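Long-range contacts in 3',5'-cyclic-nucleotide phosphodiesterase 1 (Saccharomyces cerevisiae, PDB 4OJV), which is a class-II cyclic-nucleotide phosphodiesterase that holds a pair of zinc ions beside the ends of its central beta strands: residues I240-V245 and I276-S281; V322-V327 and I358-E363. All coordinates share one frame; numbering follows the deposited sequence.

Contact 1 (I240-V245 and I276-S281); sequences IVCGDV and ILVECS. With ZN (zinc ion), chain D; ZN (zinc ion), chain E.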
# COMPACT_ATOMS: atom_id res chain seq x y z
N ILE A 240 -14.70 0.33 -20.86
CA ILE A 240 -14.34 1.64 -20.34
C ILE A 240 -13.86 1.43 -18.91
O ILE A 240 -14.56 0.83 -18.11
CB ILE A 240 -15.54 2.61 -20.36
CG1 ILE A 240 -16.01 2.85 -21.80
CG2 ILE A 240 -15.19 3.93 -19.67
CD1 ILE A 240 -17.34 3.58 -21.91
N VAL A 241 -12.65 1.91 -18.61
CA VAL A 241 -12.08 1.74 -17.28
C VAL A 241 -11.75 3.13 -16.76
O VAL A 241 -10.94 3.84 -17.36
CB VAL A 241 -10.84 0.81 -17.29
CG1 VAL A 241 -10.40 0.53 -15.87
CG2 VAL A 241 -11.13 -0.50 -18.01
N CYS A 242 -12.36 3.50 -15.64
CA CYS A 242 -12.38 4.90 -15.19
C CYS A 242 -11.50 5.19 -14.00
O CYS A 242 -11.39 4.39 -13.06
CB CYS A 242 -13.81 5.30 -14.81
SG CYS A 242 -15.03 5.09 -16.13
N GLY A 243 -10.89 6.37 -14.01
CA GLY A 243 -10.33 6.93 -12.78
C GLY A 243 -11.39 7.64 -11.96
O GLY A 243 -12.53 7.84 -12.43
N ASP A 244 -11.01 8.04 -10.74
CA ASP A 244 -11.91 8.75 -9.81
C ASP A 244 -12.51 9.95 -10.55
O ASP A 244 -11.83 10.58 -11.38
CB ASP A 244 -11.17 9.27 -8.55
CG ASP A 244 -10.38 8.19 -7.75
OD1 ASP A 244 -10.52 7.00 -8.18
OD2 ASP A 244 -9.60 8.60 -6.73
N VAL A 245 -13.75 10.30 -10.23
CA VAL A 245 -14.46 11.31 -11.01
C VAL A 245 -15.61 11.89 -10.20
O VAL A 245 -16.21 11.21 -9.36
CB VAL A 245 -14.94 10.72 -12.36
CG1 VAL A 245 -15.99 9.63 -12.13
CG2 VAL A 245 -15.49 11.80 -13.29
N ILE A 276 -18.43 -1.06 -18.19
CA ILE A 276 -17.83 0.15 -17.68
C ILE A 276 -17.46 -0.07 -16.22
O ILE A 276 -18.32 -0.45 -15.42
CB ILE A 276 -18.72 1.40 -17.85
CG1 ILE A 276 -18.06 2.64 -17.23
CG2 ILE A 276 -20.13 1.17 -17.33
CD1 ILE A 276 -18.56 3.97 -17.73
N LEU A 277 -16.18 0.14 -15.91
CA LEU A 277 -15.67 0.09 -14.54
C LEU A 277 -15.57 1.52 -14.03
O LEU A 277 -14.70 2.27 -14.46
CB LEU A 277 -14.30 -0.61 -14.48
CG LEU A 277 -14.28 -2.13 -14.38
CD1 LEU A 277 -14.91 -2.79 -15.60
CD2 LEU A 277 -12.86 -2.63 -14.16
N VAL A 278 -16.47 1.89 -13.13
CA VAL A 278 -16.61 3.28 -12.74
C VAL A 278 -16.89 3.35 -11.24
O VAL A 278 -17.58 2.50 -10.69
CB VAL A 278 -17.71 4.00 -13.56
CG1 VAL A 278 -19.06 3.34 -13.39
CG2 VAL A 278 -17.78 5.49 -13.22
N GLU A 279 -16.39 4.40 -10.60
CA GLU A 279 -16.55 4.49 -9.16
C GLU A 279 -17.96 4.80 -8.70
O GLU A 279 -18.75 5.46 -9.40
CB GLU A 279 -15.61 5.55 -8.57
CG GLU A 279 -15.94 7.00 -8.92
CD GLU A 279 -15.58 7.92 -7.78
OE1 GLU A 279 -14.54 8.61 -7.88
OE2 GLU A 279 -16.32 7.95 -6.77
N CYS A 280 -18.25 4.36 -7.48
CA CYS A 280 -19.26 5.01 -6.66
C CYS A 280 -18.70 4.97 -5.24
O CYS A 280 -18.95 4.04 -4.48
CB CYS A 280 -20.62 4.32 -6.77
SG CYS A 280 -21.95 5.33 -6.09
N SER A 281 -17.91 5.98 -4.90
CA SER A 281 -17.16 5.94 -3.66
C SER A 281 -18.04 5.91 -2.42
O SER A 281 -17.67 5.30 -1.41
CB SER A 281 -16.21 7.13 -3.55
OG SER A 281 -15.15 7.06 -4.48
ZN ZN D . -8.18 10.26 -6.34
ZN ZN E . -8.75 7.08 -5.56
O HOH W 1 -12.94 2.32 -12.09
O HOH W 2 -14.07 5.69 -11.52
O HOH W 3 -7.60 8.73 -5.37
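Cys242 seats its sulfur in a hollow of the neighbouring strand, with SG 3.9 Å from Val278 CB and 4.0 Å from Ile276 CD1. A chi1 of -57°, which sets SG anti to the carbonyl carbon, brings it there. On the same face, Ile240 CG2 lies 3.9 Å from Ile276 CD1, the two isoleucines crossing at a slant. The strands run parallel, joined by Leu277 N to Ile240 O and by Cys242 N to Leu277 O. Beyond Cys242 they part, and water 1 links Cys242 O with Leu277 O, the latter bond weak. Glu279 and water 2, which holds Gly243 O only weakly, occupy the widening gap: the bent glutamate chain carries OE1 to Val245 N at 3.0 Å, met from above the carboxylate plane, while Ser281 N and OG both reach OE2 from one face, and His294 and Leu295 add further hydrogen bonds. The carboxylate thus ties the loop after 240-242, beside Asp244, whose OD2 bridges both zinc ions, to that after 276-279. In this beta-alpha-beta unit helix 256-267 rests Phe260 on Ile240 and Trp261 on Ile276, while strand 321-325 flanks 276-279 on its other edge.

Contact 2 (V322-V327 and I358-E363); sequences VIVTHV and ISIALE. With ZN (zinc ion), chain E.
Val324 and Ile360 belong to a parallel strand pairing at one end of a mixed beta sheet, the two strands being the arms of a beta-alpha-beta unit whose connection is helix 336-350. Strand 357-360 is the outermost of this sheet within the chain, and 321-325 is the strand next to it. Three backbone bonds establish the register: Ser359 N to Val322 O, Val324 N to Ser359 O at 2.8 Å, and Ala361 N to Val324 O. Ser359 therefore uses both its N and its O on residues 322 and 324, the usual pattern of a parallel ladder, and the axes of the short strand segments cross at 30°.

On the face toward helix 336-350, Val324 lies against two isoleucines of the other strand. Its CG2 meets Ile358 CG2 at 3.8 Å, and its CB meets Ile360 CD1, also at 3.8 Å; Ile360 chi2 of -63° turns that methyl back toward the valine. Leu344 and Leu341 of the helix close over Val324 and Ile358. On the other face, Ile323 CD1 lies 4.0 Å from Ser359 CB, while the serine hydroxyl is bonded to Asp81 N.

Past the last rung the chains separate, and the 322-327 side turns to the metal. His326 adopts a left-handed backbone conformation directly after the strand, and its ring leaves the pairing to bind zinc through NE2 at 2.1 Å. Its ND1 is bonded to Ser281 OG, a second-shell contact that helps to fix the rotation of the ring. Where the strands begin to part, Ala361 rests its methyl against two others, CB lying 3.7 Å from Ile323 CG2 and 4.0 Å from Thr325 CG2.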
# COMPACT_ATOMS: atom_id res chain seq x y z
N VAL A 322 -22.34 -2.54 -15.64
CA VAL A 322 -21.69 -1.49 -14.86
C VAL A 322 -21.04 -2.15 -13.66
O VAL A 322 -21.72 -2.78 -12.84
CB VAL A 322 -22.69 -0.40 -14.44
CG1 VAL A 322 -22.04 0.63 -13.52
CG2 VAL A 322 -23.30 0.27 -15.67
N ILE A 323 -19.72 -2.02 -13.59
CA ILE A 323 -18.91 -2.61 -12.53
C ILE A 323 -18.44 -1.47 -11.65
O ILE A 323 -17.66 -0.63 -12.09
CB ILE A 323 -17.70 -3.38 -13.13
CG1 ILE A 323 -18.14 -4.38 -14.22
CG2 ILE A 323 -16.89 -4.05 -12.03
CD1 ILE A 323 -19.11 -5.45 -13.77
N VAL A 324 -18.94 -1.43 -10.42
CA VAL A 324 -18.73 -0.30 -9.51
C VAL A 324 -17.44 -0.51 -8.73
O VAL A 324 -17.24 -1.56 -8.11
CB VAL A 324 -19.93 -0.19 -8.54
CG1 VAL A 324 -19.73 0.93 -7.53
CG2 VAL A 324 -21.21 0.03 -9.32
N THR A 325 -16.58 0.49 -8.78
CA THR A 325 -15.25 0.41 -8.18
C THR A 325 -15.07 1.46 -7.09
O THR A 325 -15.91 2.34 -6.90
CB THR A 325 -14.19 0.66 -9.27
OG1 THR A 325 -14.35 2.00 -9.75
CG2 THR A 325 -14.35 -0.33 -10.43
N HIS A 326 -13.96 1.36 -6.37
CA HIS A 326 -13.48 2.45 -5.52
C HIS A 326 -14.44 2.80 -4.41
O HIS A 326 -14.53 3.95 -3.99
CB HIS A 326 -13.16 3.68 -6.38
CG HIS A 326 -12.19 4.66 -5.77
ND1 HIS A 326 -12.58 5.65 -4.94
CD2 HIS A 326 -10.82 4.81 -5.94
CE1 HIS A 326 -11.52 6.38 -4.57
NE2 HIS A 326 -10.44 5.88 -5.19
N VAL A 327 -15.17 1.82 -3.90
CA VAL A 327 -16.05 2.07 -2.77
C VAL A 327 -15.19 2.28 -1.52
O VAL A 327 -14.28 1.50 -1.24
CB VAL A 327 -17.08 0.95 -2.56
CG1 VAL A 327 -17.93 1.20 -1.32
CG2 VAL A 327 -17.98 0.83 -3.79
N ILE A 358 -25.76 -4.26 -12.76
CA ILE A 358 -24.84 -3.57 -11.86
C ILE A 358 -24.22 -4.57 -10.90
O ILE A 358 -24.93 -5.36 -10.27
CB ILE A 358 -25.54 -2.42 -11.10
CG1 ILE A 358 -26.34 -1.53 -12.06
CG2 ILE A 358 -24.51 -1.62 -10.30
CD1 ILE A 358 -27.10 -0.41 -11.39
N SER A 359 -22.89 -4.53 -10.81
CA SER A 359 -22.13 -5.38 -9.91
C SER A 359 -21.08 -4.53 -9.23
O SER A 359 -20.62 -3.54 -9.78
CB SER A 359 -21.42 -6.50 -10.69
OG SER A 359 -22.34 -7.32 -11.38
N ILE A 360 -20.67 -4.94 -8.03
CA ILE A 360 -19.52 -4.33 -7.37
C ILE A 360 -18.27 -5.11 -7.78
O ILE A 360 -18.29 -6.34 -7.78
CB ILE A 360 -19.66 -4.36 -5.82
CG1 ILE A 360 -21.00 -3.74 -5.36
CG2 ILE A 360 -18.47 -3.69 -5.15
CD1 ILE A 360 -21.20 -2.27 -5.67
N ALA A 361 -17.19 -4.39 -8.11
CA ALA A 361 -15.89 -5.00 -8.37
C ALA A 361 -15.34 -5.65 -7.12
O ALA A 361 -15.27 -5.02 -6.07
CB ALA A 361 -14.90 -3.97 -8.88
N LEU A 362 -14.94 -6.92 -7.23
CA LEU A 362 -14.41 -7.68 -6.10
C LEU A 362 -12.99 -8.13 -6.35
O LEU A 362 -12.71 -8.86 -7.31
CB LEU A 362 -15.28 -8.91 -5.82
CG LEU A 362 -16.73 -8.68 -5.39
CD1 LEU A 362 -17.49 -10.01 -5.33
CD2 LEU A 362 -16.79 -7.95 -4.06
N GLU A 363 -12.09 -7.69 -5.47
CA GLU A 363 -10.70 -8.07 -5.55
C GLU A 363 -10.54 -9.58 -5.58
O GLU A 363 -11.34 -10.31 -4.97
CB GLU A 363 -9.95 -7.53 -4.34
CG GLU A 363 -9.89 -6.03 -4.27
CD GLU A 363 -11.07 -5.35 -3.58
OE1 GLU A 363 -12.16 -5.97 -3.28
OE2 GLU A 363 -10.85 -4.14 -3.36
ZN ZN E . -8.75 7.08 -5.56
O HOH W 3 -7.60 8.73 -5.37

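Overall arrangement
Contacts 1 and 2 illustrate how loops at the ends of parallel strands assemble a metal site. They follow one another along the chain, each closing a beta-alpha-beta unit, and their centres lie about 9 Å apart in one sheet. Strands 273-279 and 321-325 are neighbours there, with probable hydrogen bonds from Ile323 N to Ile276 O at 2.8 Å and from Thr325 N to Val278 O at 2.9 Å. Asp244 of contact 1 and His326 of contact 2 share one zinc ion, which Asp132 and His133 also bind; Asp244 also reaches the second, with His128, His130 and His213. Water 3 bridges both ions. Asp244 OD1 packs 3.1 Å from His326 CD2.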